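Local structure of ferric vibriobactin ABC transporter, periplasmic ferric vibriobactin-binding protein (Vibrio cholerae, 3R5T) at residues H211-F214 / L215-H218; V91-I95 / G96-A100; A185-Q188 / L189-V193. The protein binds ferric vibriobactin in the periplasm of Vibrio cholerae, probably handing the iron-siderophore complex to an ABC transporter of the inner membrane. One frame throughout, in Å; residues are numbered along the deposited sequence.

Interaction 1: residues H211-F214 / L215-H218; sequences HRDF and LRIH. With VBN ((4S,5R)-N-{3-[(2,3-dihydroxybenzoyl)amino]propyl}-2-(2,3-dihydroxyphenyl)-N-[3-({[(4S,5R)-2-(2,3-dihydroxyphenyl)-5-met hyl-4,5-dihydro-1,3-oxazol-4-yl]carbonyl}amino)propyl]-5-methyl-4,5-dihydro-1,3-oxazole-4-carboxamide), chain B.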
# COMPACT_ATOMS: atom_id res chain seq x y z
N HIS A 211 2.38 -3.81 14.74
CA HIS A 211 2.09 -3.41 13.37
C HIS A 211 0.63 -3.06 13.22
O HIS A 211 -0.24 -3.76 13.76
CB HIS A 211 2.41 -4.54 12.39
CG HIS A 211 3.85 -4.92 12.35
ND1 HIS A 211 4.79 -4.22 11.61
CD2 HIS A 211 4.51 -5.95 12.92
CE1 HIS A 211 5.96 -4.82 11.73
NE2 HIS A 211 5.82 -5.86 12.53
N ARG A 212 0.36 -2.00 12.46
CA ARG A 212 -1.01 -1.52 12.28
C ARG A 212 -1.64 -2.01 10.97
O ARG A 212 -2.87 -1.97 10.83
CB ARG A 212 -1.02 0.00 12.36
CG ARG A 212 -0.68 0.49 13.77
CD ARG A 212 -0.52 2.01 13.84
NE ARG A 212 0.75 2.45 13.26
CZ ARG A 212 1.94 2.31 13.84
NH1 ARG A 212 2.03 1.72 15.02
NH2 ARG A 212 3.03 2.75 13.24
N ASP A 213 -0.80 -2.45 10.04
CA ASP A 213 -1.27 -2.87 8.71
C ASP A 213 -1.68 -4.34 8.66
O ASP A 213 -2.85 -4.67 8.38
CB ASP A 213 -0.23 -2.52 7.60
CG ASP A 213 1.18 -3.12 7.83
OD1 ASP A 213 1.56 -3.46 8.96
OD2 ASP A 213 1.93 -3.20 6.83
N PHE A 214 -0.72 -5.22 8.92
CA PHE A 214 -0.99 -6.65 9.01
C PHE A 214 -0.54 -7.14 10.37
O PHE A 214 0.56 -6.80 10.83
CB PHE A 214 -0.21 -7.43 7.93
CG PHE A 214 -0.81 -7.35 6.55
CD1 PHE A 214 -1.36 -8.46 5.94
CD2 PHE A 214 -0.82 -6.14 5.86
CE1 PHE A 214 -1.90 -8.38 4.66
CE2 PHE A 214 -1.37 -6.06 4.58
CZ PHE A 214 -1.92 -7.18 3.99
N LEU A 215 -1.36 -7.98 11.00
CA LEU A 215 -0.98 -8.61 12.26
C LEU A 215 -0.06 -9.77 11.89
O LEU A 215 -0.46 -10.66 11.13
CB LEU A 215 -2.21 -9.15 13.01
CG LEU A 215 -1.94 -9.63 14.44
CD1 LEU A 215 -1.57 -8.46 15.32
CD2 LEU A 215 -3.17 -10.31 15.02
N ARG A 216 1.16 -9.76 12.43
CA ARG A 216 2.08 -10.87 12.25
C ARG A 216 1.74 -11.94 13.29
O ARG A 216 1.59 -11.63 14.47
CB ARG A 216 3.52 -10.40 12.41
CG ARG A 216 4.13 -9.86 11.13
CD ARG A 216 3.42 -8.64 10.59
NE ARG A 216 4.33 -7.94 9.69
CZ ARG A 216 4.09 -6.76 9.14
NH1 ARG A 216 2.93 -6.14 9.34
NH2 ARG A 216 5.01 -6.22 8.35
N ILE A 217 1.63 -13.19 12.84
CA ILE A 217 1.13 -14.27 13.69
C ILE A 217 1.90 -15.59 13.48
O ILE A 217 2.41 -15.85 12.39
CB ILE A 217 -0.39 -14.53 13.41
CG1 ILE A 217 -0.59 -15.08 12.00
CG2 ILE A 217 -1.22 -13.25 13.65
CD1 ILE A 217 -2.00 -15.49 11.67
N HIS A 218 1.97 -16.42 14.51
CA HIS A 218 2.45 -17.79 14.32
C HIS A 218 1.57 -18.48 13.28
O HIS A 218 0.35 -18.24 13.22
CB HIS A 218 2.44 -18.59 15.62
CG HIS A 218 3.40 -18.09 16.65
ND1 HIS A 218 3.30 -18.44 17.98
CD2 HIS A 218 4.47 -17.26 16.56
CE1 HIS A 218 4.27 -17.86 18.66
NE2 HIS A 218 4.99 -17.13 17.83
C VBN B . 9.59 -8.88 5.51
N VBN B . 9.52 -6.36 5.71
O VBN B . 9.12 -9.04 6.58
CA VBN B . 10.11 -7.52 5.07
CB VBN B . 11.64 -7.28 5.36
CAB VBN B . 8.43 -6.73 -2.75
OAC VBN B . 4.53 -11.07 5.11
OAD VBN B . 11.27 -7.95 0.64
OAF VBN B . 5.53 -5.13 5.05
OAG VBN B . 6.97 -3.30 9.12
OAH VBN B . 8.09 -3.51 4.78
OAI VBN B . 6.75 -7.50 5.11
OAJ VBN B . 7.69 -5.03 7.14
OAK VBN B . 8.31 -5.64 3.12
CAL VBN B . 2.55 -7.38 5.14
CAM VBN B . 10.64 -3.68 9.69
CAN VBN B . 8.96 -1.85 1.57
CAO VBN B . 3.32 -6.18 5.11
CAP VBN B . 9.29 -3.23 9.85
CAQ VBN B . 8.60 -2.00 2.95
CAR VBN B . 3.19 -8.67 5.18
CAS VBN B . 10.97 -4.60 8.68
CAT VBN B . 9.14 -2.99 0.74
CAU VBN B . 8.29 -11.97 4.97
CAV VBN B . 10.49 -11.06 2.42
CAW VBN B . 7.19 -11.50 5.94
CAX VBN B . 10.93 -10.79 0.96
CAY VBN B . 9.67 -11.37 5.20
CAZ VBN B . 10.54 -9.84 3.35
NBB VBN B . 6.59 -10.20 5.67
NBC VBN B . 9.99 -9.89 0.30
NBD VBN B . 8.54 -6.70 0.74
OBF VBN B . 9.41 -5.29 -0.92
CBG VBN B . 5.20 -10.11 5.27
CBH VBN B . 10.26 -8.45 0.22
CBJ VBN B . 10.31 -6.15 6.89
CBK VBN B . 4.74 -6.26 5.10
CBL VBN B . 8.29 -3.71 8.99
CBM VBN B . 8.41 -3.29 3.45
CBN VBN B . 5.36 -7.48 5.15
CBO VBN B . 8.62 -4.58 8.03
CBP VBN B . 8.58 -4.38 2.65
CBQ VBN B . 4.55 -8.73 5.18
CBR VBN B . 10.01 -5.03 7.85
CBS VBN B . 8.93 -4.23 1.24
CBU VBN B . 9.37 -6.64 -1.55
CBW VBN B . 9.21 -5.48 0.45
CBX VBN B . 9.10 -7.60 -0.28
NBY VBN B . 9.89 -10.02 4.65
OG1 VBN B . 11.64 -6.56 6.67
CG2 VBN B . 12.51 -6.75 4.24
O HOH W 1 4.67 -3.59 7.11

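Interaction 2: residues V91-I95 / G96-A100; sequences VVSMI and GADSA. With VBN ((4S,5R)-N-{3-[(2,3-dihydroxybenzoyl)amino]propyl}-2-(2,3-dihydroxyphenyl)-N-[3-({[(4S,5R)-2-(2,3-dihydroxyphenyl)-5-met hyl-4,5-dihydro-1,3-oxazol-4-yl]carbonyl}amino)propyl]-5-methyl-4,5-dihydro-1,3-oxazole-4-carboxamide), chain B.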
# COMPACT_ATOMS: atom_id res chain seq x y z
N VAL A 91 10.89 12.78 1.75
CA VAL A 91 9.79 12.06 2.39
C VAL A 91 10.26 10.75 2.99
O VAL A 91 11.01 10.00 2.35
CB VAL A 91 8.63 11.78 1.41
CG1 VAL A 91 7.45 11.20 2.16
CG2 VAL A 91 8.24 13.06 0.67
N VAL A 92 9.86 10.52 4.24
CA VAL A 92 10.30 9.37 5.03
C VAL A 92 9.09 8.64 5.59
O VAL A 92 8.10 9.27 5.95
CB VAL A 92 11.20 9.84 6.21
CG1 VAL A 92 11.71 8.67 7.02
CG2 VAL A 92 12.39 10.67 5.72
N SER A 93 9.16 7.32 5.66
CA SER A 93 8.09 6.52 6.25
C SER A 93 8.40 6.17 7.68
O SER A 93 9.56 6.06 8.08
CB SER A 93 7.82 5.26 5.43
OG SER A 93 8.93 4.39 5.47
N MET A 94 7.32 5.98 8.45
CA MET A 94 7.39 5.76 9.89
C MET A 94 7.79 4.33 10.27
O MET A 94 8.54 4.12 11.24
CB MET A 94 6.02 6.08 10.48
CG MET A 94 5.92 6.00 11.99
SD MET A 94 6.79 7.39 12.72
CE MET A 94 6.16 7.32 14.40
N ILE A 95 7.27 3.36 9.54
CA ILE A 95 7.49 1.94 9.85
C ILE A 95 7.39 1.08 8.61
O ILE A 95 6.53 1.31 7.74
CB ILE A 95 6.49 1.44 10.93
CG1 ILE A 95 6.73 -0.04 11.26
CG2 ILE A 95 5.05 1.66 10.46
CD1 ILE A 95 6.04 -0.49 12.57
N GLY A 96 8.26 0.08 8.52
CA GLY A 96 8.33 -0.77 7.33
C GLY A 96 9.79 -0.92 6.93
O GLY A 96 10.65 -0.18 7.42
N ALA A 97 10.07 -1.88 6.06
CA ALA A 97 11.47 -2.09 5.64
C ALA A 97 12.10 -0.85 4.98
O ALA A 97 13.34 -0.71 4.97
CB ALA A 97 11.58 -3.31 4.70
N ASP A 98 11.25 0.01 4.43
CA ASP A 98 11.69 1.22 3.71
C ASP A 98 11.76 2.46 4.60
O ASP A 98 11.97 3.57 4.10
CB ASP A 98 10.79 1.48 2.47
CG ASP A 98 9.33 1.66 2.82
OD1 ASP A 98 8.98 1.74 4.01
OD2 ASP A 98 8.53 1.72 1.87
N SER A 99 11.64 2.28 5.91
CA SER A 99 11.71 3.42 6.83
C SER A 99 13.13 3.94 7.05
O SER A 99 14.02 3.18 7.42
CB SER A 99 11.09 3.07 8.18
OG SER A 99 11.25 4.16 9.09
N ALA A 100 13.33 5.24 6.81
CA ALA A 100 14.57 5.92 7.17
C ALA A 100 14.37 6.85 8.37
O ALA A 100 15.03 7.89 8.47
CB ALA A 100 15.09 6.70 5.97
C VBN B . 9.59 -8.88 5.51
N VBN B . 9.52 -6.36 5.71
O VBN B . 9.12 -9.04 6.58
CA VBN B . 10.11 -7.52 5.07
CB VBN B . 11.64 -7.28 5.36
CAB VBN B . 8.43 -6.73 -2.75
OAC VBN B . 4.53 -11.07 5.11
OAD VBN B . 11.27 -7.95 0.64
OAF VBN B . 5.53 -5.13 5.05
OAG VBN B . 6.97 -3.30 9.12
OAH VBN B . 8.09 -3.51 4.78
OAI VBN B . 6.75 -7.50 5.11
OAJ VBN B . 7.69 -5.03 7.14
OAK VBN B . 8.31 -5.64 3.12
CAL VBN B . 2.55 -7.38 5.14
CAM VBN B . 10.64 -3.68 9.69
CAN VBN B . 8.96 -1.85 1.57
CAO VBN B . 3.32 -6.18 5.11
CAP VBN B . 9.29 -3.23 9.85
CAQ VBN B . 8.60 -2.00 2.95
CAR VBN B . 3.19 -8.67 5.18
CAS VBN B . 10.97 -4.60 8.68
CAT VBN B . 9.14 -2.99 0.74
CAU VBN B . 8.29 -11.97 4.97
CAV VBN B . 10.49 -11.06 2.42
CAW VBN B . 7.19 -11.50 5.94
CAX VBN B . 10.93 -10.79 0.96
CAY VBN B . 9.67 -11.37 5.20
CAZ VBN B . 10.54 -9.84 3.35
NBB VBN B . 6.59 -10.20 5.67
NBC VBN B . 9.99 -9.89 0.30
NBD VBN B . 8.54 -6.70 0.74
OBF VBN B . 9.41 -5.29 -0.92
CBG VBN B . 5.20 -10.11 5.27
CBH VBN B . 10.26 -8.45 0.22
CBJ VBN B . 10.31 -6.15 6.89
CBK VBN B . 4.74 -6.26 5.10
CBL VBN B . 8.29 -3.71 8.99
CBM VBN B . 8.41 -3.29 3.45
CBN VBN B . 5.36 -7.48 5.15
CBO VBN B . 8.62 -4.58 8.03
CBP VBN B . 8.58 -4.38 2.65
CBQ VBN B . 4.55 -8.73 5.18
CBR VBN B . 10.01 -5.03 7.85
CBS VBN B . 8.93 -4.23 1.24
CBU VBN B . 9.37 -6.64 -1.55
CBW VBN B . 9.21 -5.48 0.45
CBX VBN B . 9.10 -7.60 -0.28
NBY VBN B . 9.89 -10.02 4.65
OG1 VBN B . 11.64 -6.56 6.67
CG2 VBN B . 12.51 -6.75 4.24
O HOH W 2 11.39 6.27 4.66

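Interaction 3: residues A185-Q188 / L189-V193; sequences AHAQ and LLQSV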
# COMPACT_ATOMS: atom_id res chain seq x y z
N ALA A 185 -4.53 -0.32 4.29
CA ALA A 185 -4.94 0.11 2.96
C ALA A 185 -5.63 -1.03 2.21
O ALA A 185 -6.58 -0.80 1.46
CB ALA A 185 -3.79 0.68 2.18
N HIS A 186 -5.16 -2.26 2.44
CA HIS A 186 -5.74 -3.42 1.78
C HIS A 186 -7.18 -3.68 2.21
O HIS A 186 -8.05 -3.88 1.38
CB HIS A 186 -4.91 -4.67 2.10
CG HIS A 186 -3.55 -4.68 1.50
ND1 HIS A 186 -2.49 -3.98 2.05
CD2 HIS A 186 -3.05 -5.38 0.46
CE1 HIS A 186 -1.40 -4.23 1.34
NE2 HIS A 186 -1.71 -5.06 0.36
N ALA A 187 -7.40 -3.76 3.51
CA ALA A 187 -8.75 -4.02 4.03
C ALA A 187 -9.71 -2.93 3.58
O ALA A 187 -10.81 -3.23 3.12
CB ALA A 187 -8.73 -4.09 5.54
N GLN A 188 -9.28 -1.67 3.66
CA GLN A 188 -10.19 -0.57 3.35
C GLN A 188 -10.52 -0.52 1.86
O GLN A 188 -11.65 -0.21 1.48
CB GLN A 188 -9.63 0.76 3.87
CG GLN A 188 -9.45 0.76 5.40
CD GLN A 188 -9.31 2.15 6.01
OE1 GLN A 188 -10.26 2.94 6.02
NE2 GLN A 188 -8.12 2.46 6.55
N LEU A 189 -9.56 -0.87 1.01
CA LEU A 189 -9.82 -0.96 -0.42
C LEU A 189 -10.91 -1.99 -0.71
O LEU A 189 -11.89 -1.71 -1.42
CB LEU A 189 -8.54 -1.31 -1.19
CG LEU A 189 -8.75 -1.58 -2.69
CD1 LEU A 189 -9.18 -0.34 -3.45
CD2 LEU A 189 -7.48 -2.10 -3.30
N LEU A 190 -10.78 -3.18 -0.14
CA LEU A 190 -11.80 -4.20 -0.38
C LEU A 190 -13.16 -3.82 0.20
O LEU A 190 -14.20 -4.06 -0.42
CB LEU A 190 -11.33 -5.57 0.12
CG LEU A 190 -10.69 -6.48 -0.94
CD1 LEU A 190 -9.70 -5.77 -1.83
CD2 LEU A 190 -10.08 -7.72 -0.31
N GLN A 191 -13.15 -3.24 1.40
CA GLN A 191 -14.38 -2.77 2.03
C GLN A 191 -15.13 -1.81 1.11
O GLN A 191 -16.37 -1.82 1.06
CB GLN A 191 -14.07 -2.03 3.33
CG GLN A 191 -13.52 -2.87 4.46
CD GLN A 191 -12.97 -2.01 5.59
OE1 GLN A 191 -13.50 -0.93 5.86
NE2 GLN A 191 -11.91 -2.48 6.24
N SER A 192 -14.38 -0.96 0.40
CA SER A 192 -14.98 0.07 -0.45
C SER A 192 -15.78 -0.47 -1.62
O SER A 192 -16.66 0.23 -2.14
CB SER A 192 -13.94 1.08 -0.94
OG SER A 192 -13.14 0.55 -1.98
N VAL A 193 -15.50 -1.70 -2.04
CA VAL A 193 -16.31 -2.34 -3.07
C VAL A 193 -17.25 -3.41 -2.51
O VAL A 193 -17.72 -4.27 -3.26
CB VAL A 193 -15.46 -2.89 -4.21
CG1 VAL A 193 -14.75 -1.75 -4.94
CG2 VAL A 193 -14.45 -3.92 -3.69
O HOH W 3 -12.96 2.44 5.10

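Interaction 1: residues H211-F214 / L215-H218
In the wall of the ferric vibriobactin pocket, at the start of strand 214-217, the guanidinium of R216 is held between the ring of H211 and a catechol of the siderophore. The H211 ring lies flat on one face of the guanidinium, centres 3.6 Å apart and planes 13° apart, with CZ of R216 over the middle of the imidazole; the ligand's catechol, through CAL and CBQ, lies over the opposite face. The edge works too. NH1 of R216 donates to the carbonyl O of F214 at 2.9 Å and forms a salt bridge with OD1 of D213 at 3.0 Å; these two in-plane bonds from NH1, with the H211 stack and water 1 at NH2, limit the turning of the group. OD1 of D213 also accepts from the backbone N of F214 at 2.9 Å, and both donors come from the same face of the carboxylate. A bend at chi2 (62°) folds the arginine back toward these partners. Water 1 joins NH2 of R216 and OD2 of D213 to OAF of vibriobactin. The positive group, with the ferric ion close by, probably favours ionised catecholates. CAL of vibriobactin sits over one face of the F214 ring, toward the rim, 3.6 Å from CG of F214. Strand 214-217 is an outermost strand of its mixed sheet, antiparallel to strand 177-180, and F214 meets H186 of helix 185-192 edge-to-face.

Interaction 2: residues V91-I95 / G96-A100
The carboxylate oxygen OD1 of D98 is gripped by two hydroxyls, that of S93 across this short turn of chain and that of Y118 from outside it. OG of S93 donates to OD1 of D98 at 3.0 Å, meeting it from above the carboxylate plane, 58° out of it. The other oxygen, OD2, is hydrogen-bonded to the hydroxyl of T32, which leaves both carboxylate oxygens bonded. S93 reaches D98 because its OG stands between its own backbone N and carbonyl carbon (chi1 66°), pointing across the turn.

S93 is tied down a second time through its backbone. OG of S99 donates to the carbonyl O of S93 at 2.7 Å, coming from above the carbonyl plane rather than along a lone pair, and the same OG is also hydrogen-bonded to the backbone N of R101. Water 2 bridges the two arms: it accepts from N of S93 and N of A100 and donates to O of D98. Farther back, CG1 of V92 packs against CB of A100 at 4.1 Å.

The tip of the loop is a type I beta turn from G96 to S99, closed by N of S99 to O of G96 at 3.1 Å. G96 adopts backbone angles open to glycine, and its CA approaches CBL of vibriobactin at 3.4 Å. N of A97 then donates almost straight to OAH of the ligand, 2.9 Å at 173°. A loop at the carboxyl end of a parallel strand, offering a backbone N-H to the bound molecule, is a familiar form of binding site in alpha/beta folds, and here it supplies I95, G96, A97 and D98 to the siderophore pocket.

Interaction 3: residues A185-Q188 / L189-V193
A185 begins this pair of helical turns by accepting from N of L189 at its carbonyl O, 3.0 Å away. CB of L189 comes to 3.3 Å from O of A185, while the rest of that leucine leads off to the neighbouring helices; its CG stands opposite its own backbone N (chi1 173°), directed at A275, I278 and I279 of helix 272-286 and at F147 of helix 137-155. H186 follows, its carbonyl O receiving N of L190 at 3.2 Å. The side chain of H186 leaves the backbone away from 189-193, and its NE2 is hydrogen-bonded to O of S267.

At A187, N of Q191 meets O of A187 at 2.9 Å, nearly along the C=O axis. In one of its two conformers the side chain of Q191 doubles back over this residue, laying CG against O of A187 and NE2 against CB of A187, the latter pair 3.6 Å apart. Q188 sends its carbonyl O to N of S192 at 3.0 Å. Its side-chain amide lies only 23° from the plane of the Q191 amide in that conformer, and water 3 donates to OE1 of Q188 at 2.9 Å, with a weak bond to OE1 of Q191. NE2 of Q188 turns instead to O of Q183.

Near the end, OG of S192 folds back and donates to O of L189 at 2.6 Å, giving that carbonyl a side-chain partner. Successive i to i+4 backbone bonds, with leucines facing the interior and glutamines on the more exposed side, are characteristic of an amphipathic alpha-helix, here packed between a sheet and two longer helices of the binding-protein fold.

Interactions 1 and 2 meet vibriobactin from separate sheets, the mixed sheet with strand 214-217 and the parallel sheet with strand 89-93, as expected of a two-lobed binding protein. They touch directly where R212 and H211 pack on I95. Both are buried, yet interaction 1 offers a charged guanidinium, stacked on H211, and the face of F214 to a catechol, whereas interaction 2 offers a backbone N-H from a turn steadied by neutral hydroxyls and a buried acid. Interaction 3, partly buried, lies on the helix preceding strand 214-217 and relies on repeated backbone bonds; H186 touches F214, whereas the nearest atoms of interactions 2 and 3 are about 12 Å apart.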